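Local coordinates for protein alpha-galactosidase (Umbelopsis vinacea, PDB 3A5V) that hydrolyses terminal alpha-galactosyl residues from galactose-containing sugars, as a tetrameric glycoside hydrolase family 27 alpha-galactosidase, at residues 52-57 with 116-121; 216-221 with 326-331; 141-146 with 168-173. All blocks are in the same frame, centred on the assembly; numbering follows the deposited sequence.

Interaction 1: 52-57 with 116-121; sequences DCWQKN and KTWAKW. With MAN (alpha-D-mannopyranose), chain B; MAN (alpha-D-mannopyranose), chain C.
W54 lays the far end of its indole against two tryptophans of helix 111-121, meeting W121 at its CZ3 atom and W118 at its CH2 atom. Against W121 the fit is an offset edge-to-face pair. The six-membered rings stand almost perpendicular, at 85°, with centroids 5.8 Å apart and the edge of W121 turned toward the face of W54. The closest atoms are W54 CZ3 and W121 CH2, 3.8 Å apart. W118 crosses W54 at roughly a right angle, and its NE1 lies 4.1 Å from W54 CH2. One turn of helix does the rest: W118 and W121 are three residues apart, so both rings reach the same loop, W121 CE3 meeting the rim of W118 in its plane.

With CG between the backbone N and the carbonyl carbon (chi1 60°), the W54 ring swings toward the helix. It is held there by one residue over a face and by a bond at NE1, which donates to the carbonyl of Y93 on strand 89-95. Q55 CG sits 3.6 Å above the W54 ring plane, over its centre. T117 CG2 lies over one face of W121, but offset toward its rim.

Further along the loop the character changes to polar. N57 ND2 donates to O2 of a mannose at 2.8 Å, a job suited to an amide. At the other end D52, which accepts from T100 and G102, also binds a Tris molecule, probably left from crystallisation.

Tryptophan suits all three places because the long indole reaches far enough from loop and helix for ring ends to meet. Across the two segments the attraction is probably mainly dispersion, with some edge-to-face electrostatics, while the indole N-H of W54 is satisfied by the barrel wall.

Interaction 2: 216-221 with 326-331; sequences SVMNII and ILLNAG
M218 and A330 meet methyl to methyl, the bent thioether of one reaching the short stub of the other, with M218 CE 3.8 Å from A330 CB. The methionine chain leaves its helix with CG anti to the carbonyl carbon (chi1 -72°), and further bends about its next two bonds bring CE round to the strand. An unbranched, flexible side chain suits this place, since the nearest backbones, at M218 and A330, are still 8.1 Å apart between CA atoms. Alanine suits the other, because its methyl gives the thioether an apolar landing point with little bulk.

L328, two residues earlier on the strand, points the same way and spreads its fork between two helix residues. On one branch L328 CD2 lies 4.4 Å from M218 CE. On the other, L328 CD1 is 4.4 Å from I221 CD1. The leucine CG stands anti to the backbone N (chi1 -179°), which extends the branch toward the helix. M218 and I221 are three residues apart, so they share one face of the helix, as L328 on the strand and A330 just after it both point to the helix.

Both segments are fixed by local polar bonds. At the N-cap, S216 OG accepts from N219 N at 3.1 Å, tying down the first turn. At the strand's last residue, N329 OD1 accepts from G331 N, the donor lying well above the carbonyl plane, in an Asx turn that leads the chain out of the strand, while N329 ND2 is taken by S333 and V380.

The contact joins two domains, the beta/alpha barrel through helix 217-227 and the C-terminal beta sandwich through strand 322-329. Helix 251-263 flanks it, with I260 and W261 against I221, and strand 311-318 adds Q312 beside M218 and F314 beside I221, while on the far side of strand 322-329 L327 packs on strand 335-340.

Interaction 3: 141-146 with 168-173; sequences KLSYDR and WGEDGP
S143 and D171 make the tight part of this contact: the hydroxyl donates to the carboxylate in a hydrogen bond, S143 OG to D171 OD2, 2.5 Å. The acceptor uses its anti lone pair, the one away from OD1. Serine is small enough to let the loop come close, and with OG anti to the carbonyl carbon (chi1 -71°) its hydroxyl faces the turn. F176 of helix 173-176 packs against both side chains.

The looser side is filled by water. One molecule donates to S143 OG at 2.6 Å and to E170 OE1 at 2.8 Å, and accepts a weak bond from R146 NH2, lying in the guanidinium plane. Direct contact is missing here, as R146 NH2 and E170 OE1 remain 4.6 Å apart. Each has firmer partners elsewhere: E170 OE2 bonds S137, and R146 holds N130 and the carbonyls of A96 and Q136.

E170 and D171 are the central residues of a type II turn from G169 to G172, closed by G172 N on G169 O. D171 adopts positive phi, and its OD2 also accepts from G138 N. With an alanine here, the S143 hydroxyl and the G138 amide would probably lose their shared acceptor, and the turn would be less firmly tied to helix 140-156.

On the helix's outer side Y144 reaches Q134 of a second subunit. The chemistry is thus polar and charge-assisted: two donors steady one carboxylate oxygen, while the water bridges R146 and E170, whose charges probably still attract at a distance.

How the interactions relate
Interactions 1 and 3 both belong to the beta/alpha barrel, their centres 24 Å apart and their nearest atoms about 10 Å. Each pins a loop that follows a barrel strand to an outer helix, one by aromatic rings, the other by hydrogen bonds. Such loops surround the active-site mouth in this fold, and the Tris bound to D52 is consistent with a polar pocket beside interaction 1. Interaction 2 instead joins barrel to beta sandwich, 37 Å from interaction 1 between centres, across the middle of the chain, and about 9 Å from interaction 3 at the nearest atoms. Interaction 3 alone has other subunits against its segments, so it also borders the tetramer interface.

Interaction 1: 52-57 with 116-121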
loop_
_atom_site.group_PDB
_atom_site.type_symbol
_atom_site.label_atom_id
_atom_site.label_comp_id
_atom_site.label_asym_id
_atom_site.label_seq_id
_atom_site.Cartn_x
_atom_site.Cartn_y
_atom_site.Cartn_z
ATOM N N ASP A 52 -27.867 11.787 10.824
ATOM C CA ASP A 52 -27.163 12.325 11.994
ATOM C C ASP A 52 -27.961 13.488 12.629
ATOM O O ASP A 52 -28.811 14.098 11.970
ATOM C CB ASP A 52 -25.789 12.849 11.532
ATOM C CG ASP A 52 -24.705 12.846 12.635
ATOM O OD1 ASP A 52 -24.989 12.505 13.817
ATOM O OD2 ASP A 52 -23.538 13.189 12.280
ATOM N N CYS A 53 -27.648 13.804 13.890
ATOM C CA CYS A 53 -28.138 15.010 14.615
ATOM C C CYS A 53 -29.519 14.814 15.275
ATOM O O CYS A 53 -30.170 15.794 15.645
ATOM C CB CYS A 53 -28.074 16.264 13.722
ATOM S SG CYS A 53 -27.729 17.810 14.606
ATOM N N TRP A 54 -29.932 13.554 15.456
ATOM C CA TRP A 54 -31.135 13.222 16.239
ATOM C C TRP A 54 -30.828 13.120 17.740
ATOM O O TRP A 54 -31.742 13.179 18.554
ATOM C CB TRP A 54 -31.774 11.902 15.763
ATOM C CG TRP A 54 -30.870 10.680 15.859
ATOM C CD1 TRP A 54 -30.095 10.152 14.846
ATOM C CD2 TRP A 54 -30.654 9.836 17.002
ATOM N NE1 TRP A 54 -29.411 9.059 15.293
ATOM C CE2 TRP A 54 -29.734 8.829 16.607
ATOM C CE3 TRP A 54 -31.150 9.827 18.321
ATOM C CZ2 TRP A 54 -29.296 7.820 17.485
ATOM C CZ3 TRP A 54 -30.705 8.842 19.197
ATOM C CH2 TRP A 54 -29.779 7.853 18.780
ATOM N N GLN A 55 -29.544 12.977 18.076
ATOM C CA GLN A 55 -29.093 12.560 19.404
ATOM C C GLN A 55 -29.259 13.637 20.476
ATOM O O GLN A 55 -29.055 14.817 20.220
ATOM C CB GLN A 55 -27.613 12.124 19.377
ATOM C CG GLN A 55 -27.297 10.914 18.483
ATOM C CD GLN A 55 -27.031 11.297 17.023
ATOM O OE1 GLN A 55 -27.349 12.400 16.592
ATOM N NE2 GLN A 55 -26.425 10.383 16.269
ATOM N N LYS A 56 -29.626 13.194 21.676
ATOM C CA LYS A 56 -29.517 14.009 22.878
ATOM C C LYS A 56 -28.029 14.248 23.170
ATOM O O LYS A 56 -27.157 13.473 22.728
ATOM C CB LYS A 56 -30.199 13.278 24.048
ATOM C CG LYS A 56 -30.507 14.146 25.267
ATOM C CD LYS A 56 -31.437 13.405 26.227
ATOM C CE LYS A 56 -31.500 14.108 27.586
ATOM N NZ LYS A 56 -32.533 13.457 28.427
ATOM N N ASN A 57 -27.729 15.326 23.894
ATOM C CA ASN A 57 -26.337 15.743 24.125
ATOM C C ASN A 57 -25.509 14.793 24.997
ATOM O O ASN A 57 -24.282 14.792 24.909
ATOM C CB ASN A 57 -26.281 17.164 24.704
ATOM C CG ASN A 57 -26.786 17.216 26.136
ATOM O OD1 ASN A 57 -27.890 16.748 26.426
ATOM N ND2 ASN A 57 -25.970 17.761 27.045
ATOM N N LYS A 116 -30.256 -2.530 21.480
ATOM C CA LYS A 116 -31.427 -2.808 22.312
ATOM C C LYS A 116 -32.395 -1.614 22.310
ATOM O O LYS A 116 -33.608 -1.793 22.150
ATOM C CB LYS A 116 -30.993 -3.176 23.738
ATOM C CG LYS A 116 -32.134 -3.545 24.669
ATOM C CD LYS A 116 -31.605 -4.230 25.936
ATOM C CE LYS A 116 -32.746 -4.547 26.917
ATOM N NZ LYS A 116 -32.248 -4.612 28.330
ATOM N N THR A 117 -31.860 -0.406 22.471
ATOM C CA THR A 117 -32.674 0.813 22.394
ATOM C C THR A 117 -33.417 0.909 21.053
ATOM O O THR A 117 -34.623 1.131 21.015
ATOM C CB THR A 117 -31.800 2.071 22.627
ATOM O OG1 THR A 117 -31.200 1.974 23.919
ATOM C CG2 THR A 117 -32.603 3.378 22.534
ATOM N N TRP A 118 -32.698 0.708 19.951
ATOM C CA TRP A 118 -33.300 0.862 18.628
ATOM C C TRP A 118 -34.407 -0.176 18.396
ATOM O O TRP A 118 -35.475 0.156 17.872
ATOM C CB TRP A 118 -32.209 0.804 17.541
ATOM C CG TRP A 118 -31.158 1.888 17.725
ATOM C CD1 TRP A 118 -31.351 3.139 18.247
ATOM C CD2 TRP A 118 -29.768 1.800 17.399
ATOM N NE1 TRP A 118 -30.174 3.838 18.258
ATOM C CE2 TRP A 118 -29.181 3.040 17.745
ATOM C CE3 TRP A 118 -28.957 0.786 16.859
ATOM C CZ2 TRP A 118 -27.818 3.304 17.565
ATOM C CZ3 TRP A 118 -27.586 1.050 16.683
ATOM C CH2 TRP A 118 -27.039 2.295 17.044
ATOM N N ALA A 119 -34.161 -1.415 18.829
ATOM C CA ALA A 119 -35.166 -2.490 18.723
ATOM C C ALA A 119 -36.449 -2.150 19.508
ATOM O O ALA A 119 -37.560 -2.359 19.020
ATOM C CB ALA A 119 -34.587 -3.812 19.184
ATOM N N LYS A 120 -36.274 -1.597 20.704
ATOM C CA LYS A 120 -37.386 -1.146 21.548
ATOM C C LYS A 120 -38.193 -0.053 20.843
ATOM O O LYS A 120 -39.428 -0.019 20.918
ATOM C CB LYS A 120 -36.835 -0.632 22.887
ATOM C CG LYS A 120 -37.852 0.050 23.804
ATOM C CD LYS A 120 -37.139 0.707 25.003
ATOM C CE LYS A 120 -38.126 1.196 26.061
ATOM N NZ LYS A 120 -37.410 1.619 27.322
ATOM N N TRP A 121 -37.488 0.832 20.139
ATOM C CA TRP A 121 -38.140 1.890 19.387
ATOM C C TRP A 121 -38.875 1.410 18.140
ATOM O O TRP A 121 -39.675 2.160 17.580
ATOM C CB TRP A 121 -37.136 2.971 18.984
ATOM C CG TRP A 121 -36.579 3.793 20.113
ATOM C CD1 TRP A 121 -37.053 3.880 21.399
ATOM C CD2 TRP A 121 -35.445 4.663 20.041
ATOM N NE1 TRP A 121 -36.268 4.753 22.131
ATOM C CE2 TRP A 121 -35.284 5.253 21.316
ATOM C CE3 TRP A 121 -34.546 5.003 19.016
ATOM C CZ2 TRP A 121 -34.258 6.170 21.593
ATOM C CZ3 TRP A 121 -33.529 5.920 19.293
ATOM C CH2 TRP A 121 -33.398 6.488 20.573
HETATM C C1 MAN B . -22.111 19.350 27.577
HETATM C C2 MAN B . -22.280 18.673 26.202
HETATM C C3 MAN B . -22.549 19.697 25.084
HETATM C C4 MAN B . -23.634 20.696 25.491
HETATM C C5 MAN B . -23.381 21.265 26.893
HETATM C C6 MAN B . -24.500 22.206 27.344
HETATM O O2 MAN B . -23.312 17.710 26.248
HETATM O O3 MAN B . -22.954 19.083 23.873
HETATM O O4 MAN B . -23.663 21.733 24.535
HETATM O O5 MAN B . -23.200 20.221 27.849
HETATM O O6 MAN B . -25.691 21.477 27.564
HETATM C C1 MAN C . -21.851 18.928 22.948
HETATM C C2 MAN C . -22.252 19.430 21.557
HETATM C C3 MAN C . -23.326 18.538 20.927
HETATM C C4 MAN C . -23.022 17.045 21.067
HETATM C C5 MAN C . -22.475 16.691 22.457
HETATM C C6 MAN C . -21.999 15.245 22.553
HETATM O O2 MAN C . -21.127 19.483 20.698
HETATM O O3 MAN C . -23.469 18.861 19.558
HETATM O O4 MAN C . -24.224 16.347 20.836
HETATM O O5 MAN C . -21.426 17.578 22.847
HETATM O O6 MAN C . -20.873 15.035 21.728
#

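Interaction 2: 216-221 with 326-331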
loop_
_atom_site.group_PDB
_atom_site.type_symbol
_atom_site.label_atom_id
_atom_site.label_comp_id
_atom_site.label_asym_id
_atom_site.label_seq_id
_atom_site.Cartn_x
_atom_site.Cartn_y
_atom_site.Cartn_z
ATOM N N SER A 216 -17.321 12.786 -7.180
ATOM C CA SER A 216 -18.264 12.953 -8.276
ATOM C C SER A 216 -18.943 11.625 -8.657
ATOM O O SER A 216 -18.482 10.523 -8.290
ATOM C CB SER A 216 -17.557 13.567 -9.497
ATOM O OG SER A 216 -16.748 12.591 -10.142
ATOM N N VAL A 217 -20.057 11.733 -9.379
ATOM C CA VAL A 217 -20.727 10.549 -9.937
ATOM C C VAL A 217 -19.728 9.644 -10.697
ATOM O O VAL A 217 -19.643 8.433 -10.422
ATOM C CB VAL A 217 -21.930 10.982 -10.838
ATOM C CG1 VAL A 217 -22.533 9.794 -11.617
ATOM C CG2 VAL A 217 -22.996 11.654 -9.963
ATOM N N MET A 218 -18.951 10.238 -11.610
ATOM C CA MET A 218 -17.993 9.485 -12.424
ATOM C C MET A 218 -16.865 8.856 -11.580
ATOM O O MET A 218 -16.437 7.718 -11.830
ATOM C CB MET A 218 -17.413 10.359 -13.558
ATOM C CG MET A 218 -18.420 10.667 -14.696
ATOM S SD MET A 218 -19.132 9.172 -15.453
ATOM C CE MET A 218 -17.656 8.311 -16.002
ATOM N N ASN A 219 -16.405 9.590 -10.570
ATOM C CA ASN A 219 -15.416 9.047 -9.625
ATOM C C ASN A 219 -15.940 7.759 -8.978
ATOM O O ASN A 219 -15.248 6.731 -8.931
ATOM C CB ASN A 219 -15.048 10.113 -8.558
ATOM C CG ASN A 219 -14.119 9.570 -7.472
ATOM O OD1 ASN A 219 -14.561 8.858 -6.550
ATOM N ND2 ASN A 219 -12.826 9.917 -7.560
ATOM N N ILE A 220 -17.174 7.815 -8.473
ATOM C CA ILE A 220 -17.766 6.651 -7.830
ATOM C C ILE A 220 -17.984 5.493 -8.808
ATOM O O ILE A 220 -17.699 4.350 -8.462
ATOM C CB ILE A 220 -19.068 7.023 -7.062
ATOM C CG1 ILE A 220 -18.691 7.834 -5.818
ATOM C CG2 ILE A 220 -19.870 5.764 -6.648
ATOM C CD1 ILE A 220 -19.864 8.608 -5.246
ATOM N N ILE A 221 -18.456 5.787 -10.025
ATOM C CA ILE A 221 -18.647 4.718 -11.021
ATOM C C ILE A 221 -17.332 3.947 -11.273
ATOM O O ILE A 221 -17.338 2.719 -11.356
ATOM C CB ILE A 221 -19.221 5.245 -12.369
ATOM C CG1 ILE A 221 -20.658 5.761 -12.162
ATOM C CG2 ILE A 221 -19.176 4.124 -13.450
ATOM C CD1 ILE A 221 -21.218 6.543 -13.319
ATOM N N ILE A 326 -26.227 -0.926 -21.187
ATOM C CA ILE A 326 -26.125 0.531 -21.036
ATOM C C ILE A 326 -24.977 1.106 -21.856
ATOM O O ILE A 326 -23.813 0.701 -21.690
ATOM C CB ILE A 326 -25.921 0.955 -19.552
ATOM C CG1 ILE A 326 -27.016 0.345 -18.667
ATOM C CG2 ILE A 326 -25.897 2.486 -19.425
ATOM C CD1 ILE A 326 -26.580 0.053 -17.273
ATOM N N LEU A 327 -25.307 2.070 -22.716
ATOM C CA LEU A 327 -24.298 2.873 -23.410
ATOM C C LEU A 327 -24.113 4.149 -22.614
ATOM O O LEU A 327 -25.072 4.882 -22.383
ATOM C CB LEU A 327 -24.758 3.218 -24.840
ATOM C CG LEU A 327 -25.160 2.017 -25.702
ATOM C CD1 LEU A 327 -25.955 2.511 -26.917
ATOM C CD2 LEU A 327 -23.925 1.238 -26.111
ATOM N N LEU A 328 -22.889 4.412 -22.184
ATOM C CA LEU A 328 -22.638 5.600 -21.365
ATOM C C LEU A 328 -21.607 6.477 -22.060
ATOM O O LEU A 328 -20.499 6.028 -22.398
ATOM C CB LEU A 328 -22.168 5.210 -19.953
ATOM C CG LEU A 328 -21.878 6.305 -18.914
ATOM C CD1 LEU A 328 -22.015 5.691 -17.522
ATOM C CD2 LEU A 328 -20.474 6.868 -19.087
ATOM N N ASN A 329 -21.985 7.735 -22.227
ATOM C CA ASN A 329 -21.180 8.728 -22.907
ATOM C C ASN A 329 -20.725 9.785 -21.896
ATOM O O ASN A 329 -21.465 10.718 -21.594
ATOM C CB ASN A 329 -21.983 9.378 -24.041
ATOM C CG ASN A 329 -21.202 10.504 -24.747
ATOM O OD1 ASN A 329 -19.987 10.617 -24.594
ATOM N ND2 ASN A 329 -21.912 11.348 -25.484
ATOM N N ALA A 330 -19.513 9.626 -21.376
ATOM C CA ALA A 330 -18.966 10.586 -20.415
ATOM C C ALA A 330 -18.347 11.825 -21.068
ATOM O O ALA A 330 -17.818 12.697 -20.355
ATOM C CB ALA A 330 -17.943 9.905 -19.486
ATOM N N GLY A 331 -18.402 11.891 -22.403
ATOM C CA GLY A 331 -17.890 13.032 -23.163
ATOM C C GLY A 331 -18.808 14.239 -23.104
ATOM O O GLY A 331 -19.987 14.110 -22.761
#

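Interaction 3: 141-146 with 168-173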
loop_
_atom_site.group_PDB
_atom_site.type_symbol
_atom_site.label_atom_id
_atom_site.label_comp_id
_atom_site.label_asym_id
_atom_site.label_seq_id
_atom_site.Cartn_x
_atom_site.Cartn_y
_atom_site.Cartn_z
ATOM N N LYS A 141 -9.245 -7.272 9.246
ATOM C CA LYS A 141 -9.577 -7.832 10.568
ATOM C C LYS A 141 -9.971 -6.772 11.602
ATOM O O LYS A 141 -10.944 -6.955 12.339
ATOM C CB LYS A 141 -8.432 -8.712 11.114
ATOM C CG LYS A 141 -8.780 -9.436 12.464
ATOM C CD LYS A 141 -9.996 -10.367 12.355
ATOM C CE LYS A 141 -10.167 -11.262 13.635
ATOM N NZ LYS A 141 -11.607 -11.710 13.806
ATOM N N LEU A 142 -9.213 -5.676 11.675
ATOM C CA LEU A 142 -9.583 -4.565 12.582
ATOM C C LEU A 142 -10.976 -3.997 12.286
ATOM O O LEU A 142 -11.796 -3.781 13.212
ATOM C CB LEU A 142 -8.528 -3.437 12.559
ATOM C CG LEU A 142 -7.192 -3.701 13.276
ATOM C CD1 LEU A 142 -6.088 -2.696 12.816
ATOM C CD2 LEU A 142 -7.391 -3.623 14.779
ATOM N N SER A 143 -11.241 -3.717 11.012
ATOM C CA SER A 143 -12.537 -3.156 10.638
ATOM C C SER A 143 -13.648 -4.202 10.827
ATOM O O SER A 143 -14.729 -3.882 11.343
ATOM C CB SER A 143 -12.507 -2.591 9.209
ATOM O OG SER A 143 -11.715 -1.394 9.155
ATOM N N TYR A 144 -13.369 -5.451 10.437
ATOM C CA TYR A 144 -14.325 -6.548 10.649
ATOM C C TYR A 144 -14.796 -6.671 12.110
ATOM O O TYR A 144 -15.991 -6.738 12.370
ATOM C CB TYR A 144 -13.737 -7.887 10.186
ATOM C CG TYR A 144 -14.650 -9.068 10.434
ATOM C CD1 TYR A 144 -14.594 -9.775 11.646
ATOM C CD2 TYR A 144 -15.561 -9.490 9.459
ATOM C CE1 TYR A 144 -15.432 -10.875 11.888
ATOM C CE2 TYR A 144 -16.411 -10.581 9.691
ATOM C CZ TYR A 144 -16.323 -11.271 10.909
ATOM O OH TYR A 144 -17.135 -12.351 11.144
ATOM N N ASP A 145 -13.856 -6.719 13.055
ATOM C CA ASP A 145 -14.215 -6.924 14.458
ATOM C C ASP A 145 -15.112 -5.801 14.997
ATOM O O ASP A 145 -16.080 -6.070 15.714
ATOM C CB ASP A 145 -12.963 -7.106 15.329
ATOM C CG ASP A 145 -12.316 -8.477 15.145
ATOM O OD1 ASP A 145 -12.997 -9.427 14.687
ATOM O OD2 ASP A 145 -11.120 -8.605 15.467
ATOM N N ARG A 146 -14.810 -4.563 14.608
ATOM C CA ARG A 146 -15.591 -3.393 15.026
ATOM C C ARG A 146 -17.026 -3.428 14.471
ATOM O O ARG A 146 -17.986 -3.125 15.205
ATOM C CB ARG A 146 -14.859 -2.101 14.615
ATOM C CG ARG A 146 -15.534 -0.760 15.055
ATOM C CD ARG A 146 -14.539 0.424 14.991
ATOM N NE ARG A 146 -13.792 0.397 13.732
ATOM C CZ ARG A 146 -14.198 0.965 12.601
ATOM N NH1 ARG A 146 -15.313 1.694 12.554
ATOM N NH2 ARG A 146 -13.457 0.835 11.511
ATOM N N TRP A 168 -17.127 3.515 3.854
ATOM C CA TRP A 168 -16.595 4.218 2.700
ATOM C C TRP A 168 -15.601 3.381 1.886
ATOM O O TRP A 168 -14.750 3.938 1.194
ATOM C CB TRP A 168 -15.885 5.511 3.135
ATOM C CG TRP A 168 -16.499 6.280 4.309
ATOM C CD1 TRP A 168 -17.811 6.681 4.457
ATOM C CD2 TRP A 168 -15.797 6.756 5.466
ATOM N NE1 TRP A 168 -17.957 7.373 5.645
ATOM C CE2 TRP A 168 -16.738 7.446 6.276
ATOM C CE3 TRP A 168 -14.456 6.683 5.887
ATOM C CZ2 TRP A 168 -16.381 8.059 7.489
ATOM C CZ3 TRP A 168 -14.099 7.299 7.100
ATOM C CH2 TRP A 168 -15.065 7.987 7.878
ATOM N N GLY A 169 -15.699 2.062 2.004
ATOM C CA GLY A 169 -14.796 1.125 1.310
ATOM C C GLY A 169 -13.489 0.804 2.026
ATOM O O GLY A 169 -12.655 0.075 1.483
ATOM N N GLU A 170 -13.302 1.324 3.244
ATOM C CA GLU A 170 -12.035 1.124 3.957
ATOM C C GLU A 170 -11.800 -0.364 4.289
ATOM O O GLU A 170 -12.696 -1.044 4.777
ATOM C CB GLU A 170 -11.939 1.999 5.217
ATOM C CG GLU A 170 -10.541 1.986 5.878
ATOM C CD GLU A 170 -10.483 2.760 7.203
ATOM O OE1 GLU A 170 -11.525 2.908 7.902
ATOM O OE2 GLU A 170 -9.370 3.186 7.558
ATOM N N ASP A 171 -10.601 -0.859 3.980
ATOM C CA ASP A 171 -10.223 -2.260 4.238
ATOM C C ASP A 171 -11.051 -3.321 3.487
ATOM O O ASP A 171 -11.006 -4.503 3.846
ATOM C CB ASP A 171 -10.237 -2.564 5.757
ATOM C CG ASP A 171 -9.311 -1.648 6.541
ATOM O OD1 ASP A 171 -8.155 -1.474 6.106
ATOM O OD2 ASP A 171 -9.736 -1.094 7.581
ATOM N N GLY A 172 -11.799 -2.899 2.466
ATOM C CA GLY A 172 -12.526 -3.828 1.580
ATOM C C GLY A 172 -13.722 -4.549 2.182
ATOM O O GLY A 172 -13.685 -5.782 2.342
ATOM N N PRO A 173 -14.807 -3.801 2.492
ATOM C CA PRO A 173 -16.016 -4.426 3.066
ATOM C C PRO A 173 -16.682 -5.437 2.116
ATOM O O PRO A 173 -17.343 -6.347 2.596
ATOM C CB PRO A 173 -16.944 -3.249 3.332
ATOM C CG PRO A 173 -16.472 -2.145 2.351
ATOM C CD PRO A 173 -14.973 -2.345 2.291
HETATM O O HOH W 1 -13.161 0.708 8.614
#